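Side-chain contact in prolyl 4-hydroxylase (Paramecium bursaria Chlorella virus 1, PDB 5C5T), which probably hydroxylates proline residues of collagen-like sequences, using 2-oxoglutarate and molecular oxygen at a metal centre that would normally hold iron: residues Leu210-Ser214 / Gly215-Ile219. Numbering follows the deposited sequence.
With AKG (2-oxoglutaric acid), chain C.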
ATOM      1  N   LEU A 210     -12.303  -2.860   0.919  1.00 11.78           N
ATOM      2  CA  LEU A 210     -13.687  -3.263   1.118  1.00 14.75           C
ATOM      3  C   LEU A 210     -13.837  -4.314   2.215  1.00 12.77           C
ATOM      4  O   LEU A 210     -12.886  -4.994   2.619  1.00 13.12           O
ATOM      5  CB  LEU A 210     -14.261  -3.785  -0.210  1.00 17.61           C
ATOM      6  CG  LEU A 210     -14.283  -2.795  -1.382  1.00 19.17           C
ATOM      7  CD1 LEU A 210     -15.037  -3.376  -2.551  1.00 19.44           C
ATOM      8  CD2 LEU A 210     -14.899  -1.459  -0.976  1.00 18.04           C
ATOM      9  N   PRO A 211     -15.051  -4.459   2.745  1.00 13.24           N
ATOM     10  CA  PRO A 211     -15.125  -5.396   3.873  1.00 18.50           C
ATOM     11  C   PRO A 211     -14.748  -6.831   3.556  1.00 15.35           C
ATOM     12  O   PRO A 211     -15.050  -7.329   2.461  1.00 19.38           O
ATOM     13  CB  PRO A 211     -16.597  -5.295   4.271  1.00 18.81           C
ATOM     14  CG  PRO A 211     -16.998  -3.916   3.842  1.00 22.83           C
ATOM     15  CD  PRO A 211     -16.319  -3.736   2.542  1.00 20.02           C
ATOM     16  N   VAL A 212     -14.061  -7.463   4.503  1.00 17.11           N
ATOM     17  CA  VAL A 212     -13.741  -8.881   4.400  1.00 14.91           C
ATOM     18  C   VAL A 212     -14.979  -9.638   4.848  1.00 15.76           C
ATOM     19  O   VAL A 212     -15.511  -9.373   5.922  1.00 17.47           O
ATOM     20  CB  VAL A 212     -12.539  -9.250   5.231  1.00 15.84           C
ATOM     21  CG1 VAL A 212     -12.359 -10.791   5.312  1.00 16.11           C
ATOM     22  CG2 VAL A 212     -11.301  -8.581   4.634  1.00 16.69           C
ATOM     23  N   LYS A 213     -15.406 -10.599   4.037  1.00 18.71           N
ATOM     24  CA  LYS A 213     -16.584 -11.404   4.377  1.00 23.11           C
ATOM     25  C   LYS A 213     -16.189 -12.735   4.995  1.00 24.41           C
ATOM     26  O   LYS A 213     -16.883 -13.261   5.883  1.00 29.97           O
ATOM     27  CB  LYS A 213     -17.421 -11.664   3.142  1.00 25.04           C
ATOM     28  CG  LYS A 213     -17.995 -10.436   2.525  1.00 27.59           C
ATOM     29  CD  LYS A 213     -18.698 -10.850   1.254  1.00 33.79           C
ATOM     30  CE  LYS A 213     -18.870  -9.732   0.283  1.00 40.23           C
ATOM     31  NZ  LYS A 213     -19.711 -10.209  -0.854  1.00 43.40           N
ATOM     32  N   SER A 214     -15.083 -13.288   4.527  1.00 18.04           N
ATOM     33  CA  SER A 214     -14.658 -14.555   5.075  1.00 19.51           C
ATOM     34  C   SER A 214     -13.141 -14.727   4.972  1.00 17.39           C
ATOM     35  O   SER A 214     -12.475 -14.234   4.051  1.00 17.84           O
ATOM     36  CB  SER A 214     -15.378 -15.717   4.394  1.00 26.21           C
ATOM     37  OG  SER A 214     -14.872 -15.940   3.110  1.00 25.62           O
ATOM     38  N   GLY A 215     -12.581 -15.366   5.976  1.00 16.78           N
ATOM     39  CA  GLY A 215     -11.145 -15.544   6.013  1.00 14.44           C
ATOM     40  C   GLY A 215     -10.505 -14.333   6.635  1.00 14.76           C
ATOM     41  O   GLY A 215     -11.075 -13.742   7.549  1.00 16.90           O
ATOM     42  N   GLU A 216      -9.317 -13.986   6.139  1.00 14.23           N
ATOM     43  CA  GLU A 216      -8.621 -12.815   6.604  1.00 14.41           C
ATOM     44  C   GLU A 216      -7.809 -12.197   5.487  1.00 13.67           C
ATOM     45  O   GLU A 216      -7.566 -12.810   4.427  1.00 17.00           O
ATOM     46  CB  GLU A 216      -7.719 -13.181   7.790  1.00 20.16           C
ATOM     47  CG  GLU A 216      -6.554 -14.051   7.374  1.00 27.57           C
ATOM     48  CD  GLU A 216      -5.896 -14.758   8.540  1.00 31.30           C
ATOM     49  OE1 GLU A 216      -5.372 -14.077   9.447  1.00 26.20           O
ATOM     50  OE2 GLU A 216      -5.909 -16.008   8.541  1.00 43.63           O
ATOM     51  N   LYS A 217      -7.462 -10.934   5.702  1.00 13.39           N
ATOM     52  CA  LYS A 217      -6.687 -10.179   4.726  1.00 12.63           C
ATOM     53  C   LYS A 217      -5.517  -9.520   5.472  1.00 10.25           C
ATOM     54  O   LYS A 217      -5.736  -8.845   6.482  1.00 13.17           O
ATOM     55  CB  LYS A 217      -7.554  -9.122   4.025  1.00 13.00           C
ATOM     56  CG  LYS A 217      -6.820  -8.106   3.145  1.00 13.51           C
ATOM     57  CD  LYS A 217      -7.854  -7.168   2.528  1.00 12.64           C
ATOM     58  CE  LYS A 217      -7.207  -6.050   1.735  1.00 14.22           C
ATOM     59  NZ  LYS A 217      -8.218  -5.069   1.285  1.00 11.77           N
ATOM     60  N   ILE A 218      -4.308  -9.724   4.974  1.00  9.58           N
ATOM     61  CA  ILE A 218      -3.113  -9.105   5.549  1.00 10.68           C
ATOM     62  C   ILE A 218      -2.341  -8.419   4.408  1.00  8.39           C
ATOM     63  O   ILE A 218      -2.083  -9.058   3.372  1.00  9.29           O
ATOM     64  CB  ILE A 218      -2.241 -10.125   6.308  1.00 10.50           C
ATOM     65  CG1 ILE A 218      -3.099 -10.933   7.280  1.00 13.91           C
ATOM     66  CG2 ILE A 218      -1.102  -9.390   6.991  1.00  9.02           C
ATOM     67  CD1 ILE A 218      -2.324 -11.947   8.075  1.00 14.66           C
ATOM     68  N   ILE A 219      -1.989  -7.139   4.619  1.00  9.64           N
ATOM     69  CA  ILE A 219      -1.201  -6.357   3.689  1.00  9.98           C
ATOM     70  C   ILE A 219       0.066  -5.780   4.345  1.00  8.77           C
ATOM     71  O   ILE A 219       0.162  -5.615   5.581  1.00 10.72           O
ATOM     72  CB  ILE A 219      -2.074  -5.225   3.116  1.00 11.70           C
ATOM     73  CG1 ILE A 219      -2.511  -4.283   4.220  1.00 12.35           C
ATOM     74  CG2 ILE A 219      -3.239  -5.842   2.352  1.00 10.56           C
ATOM     75  CD1 ILE A 219      -3.280  -3.076   3.716  1.00 12.65           C
TER
HETATM   76  C1  AKG C 301      -4.163   1.744   3.445  1.00 16.23           C
HETATM   77  O1  AKG C 301      -3.702   1.033   4.390  1.00 13.88           O
HETATM   78  O2  AKG C 301      -3.876   2.970   3.416  1.00 15.54           O
HETATM   79  C2  AKG C 301      -5.129   1.147   2.459  1.00 14.15           C
HETATM   80  O5  AKG C 301      -5.762   1.903   1.773  1.00 13.64           O
HETATM   81  C3  AKG C 301      -5.290  -0.379   2.366  1.00 13.86           C
HETATM   82  C4  AKG C 301      -6.217  -0.787   1.250  1.00 15.16           C
HETATM   83  C5  AKG C 301      -6.680  -2.215   1.382  1.00 16.70           C
HETATM   84  O3  AKG C 301      -6.706  -2.772   2.514  1.00 15.10           O
HETATM   85  O4  AKG C 301      -7.020  -2.849   0.336  1.00 14.07           O
HETATM   86  O   HOH W   1     -10.225  -4.418   3.287  1.00 13.49           O
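Lys-217 NZ is gripped from several directions: it donates to O4 of the 2-oxoglutarate at 2.7 Å, weakly to O3 of the same carboxylate at 3.0 Å, to a water and to the carbonyl oxygen of Gly-170. The water, 2.9 Å from Lys-217 NZ, accepts from the lysine and donates a hydrogen bond to Leu-210 O at 2.8 Å, and so ties the ammonium to the start of the loop that leads into its own strand. With CG anti to the backbone N (chi1 170°) and every later torsion close to 180°, the lysine runs out straight, and its buried charge probably balances the C5 carboxylate. Thr-172 OG1 also hydrogen-bonds the ligand.

Nearer the backbone, van der Waals contacts join the two segments. Val-212 CG2 lies against Lys-217 CB at 3.8 Å, the two side chains crossing at a slant, while Val-212 CG1 rests 3.9 Å from the carbonyl oxygen Gly-215 O; both Val-212 and Lys-217 also touch Tyr-129. The chain reverses around Gly-215, whose phi of 86° is positive. Glu-216 turns away to salt bridges with Arg-128 and Lys-162. Further along the strand, Ile-219 CD1 packs 3.6 Å from C3 of the ligand. A basic residue holding the distal carboxylate of 2-oxoglutarate from a core strand is characteristic of the double-stranded beta-helix of 2-oxoglutarate-dependent oxygenases.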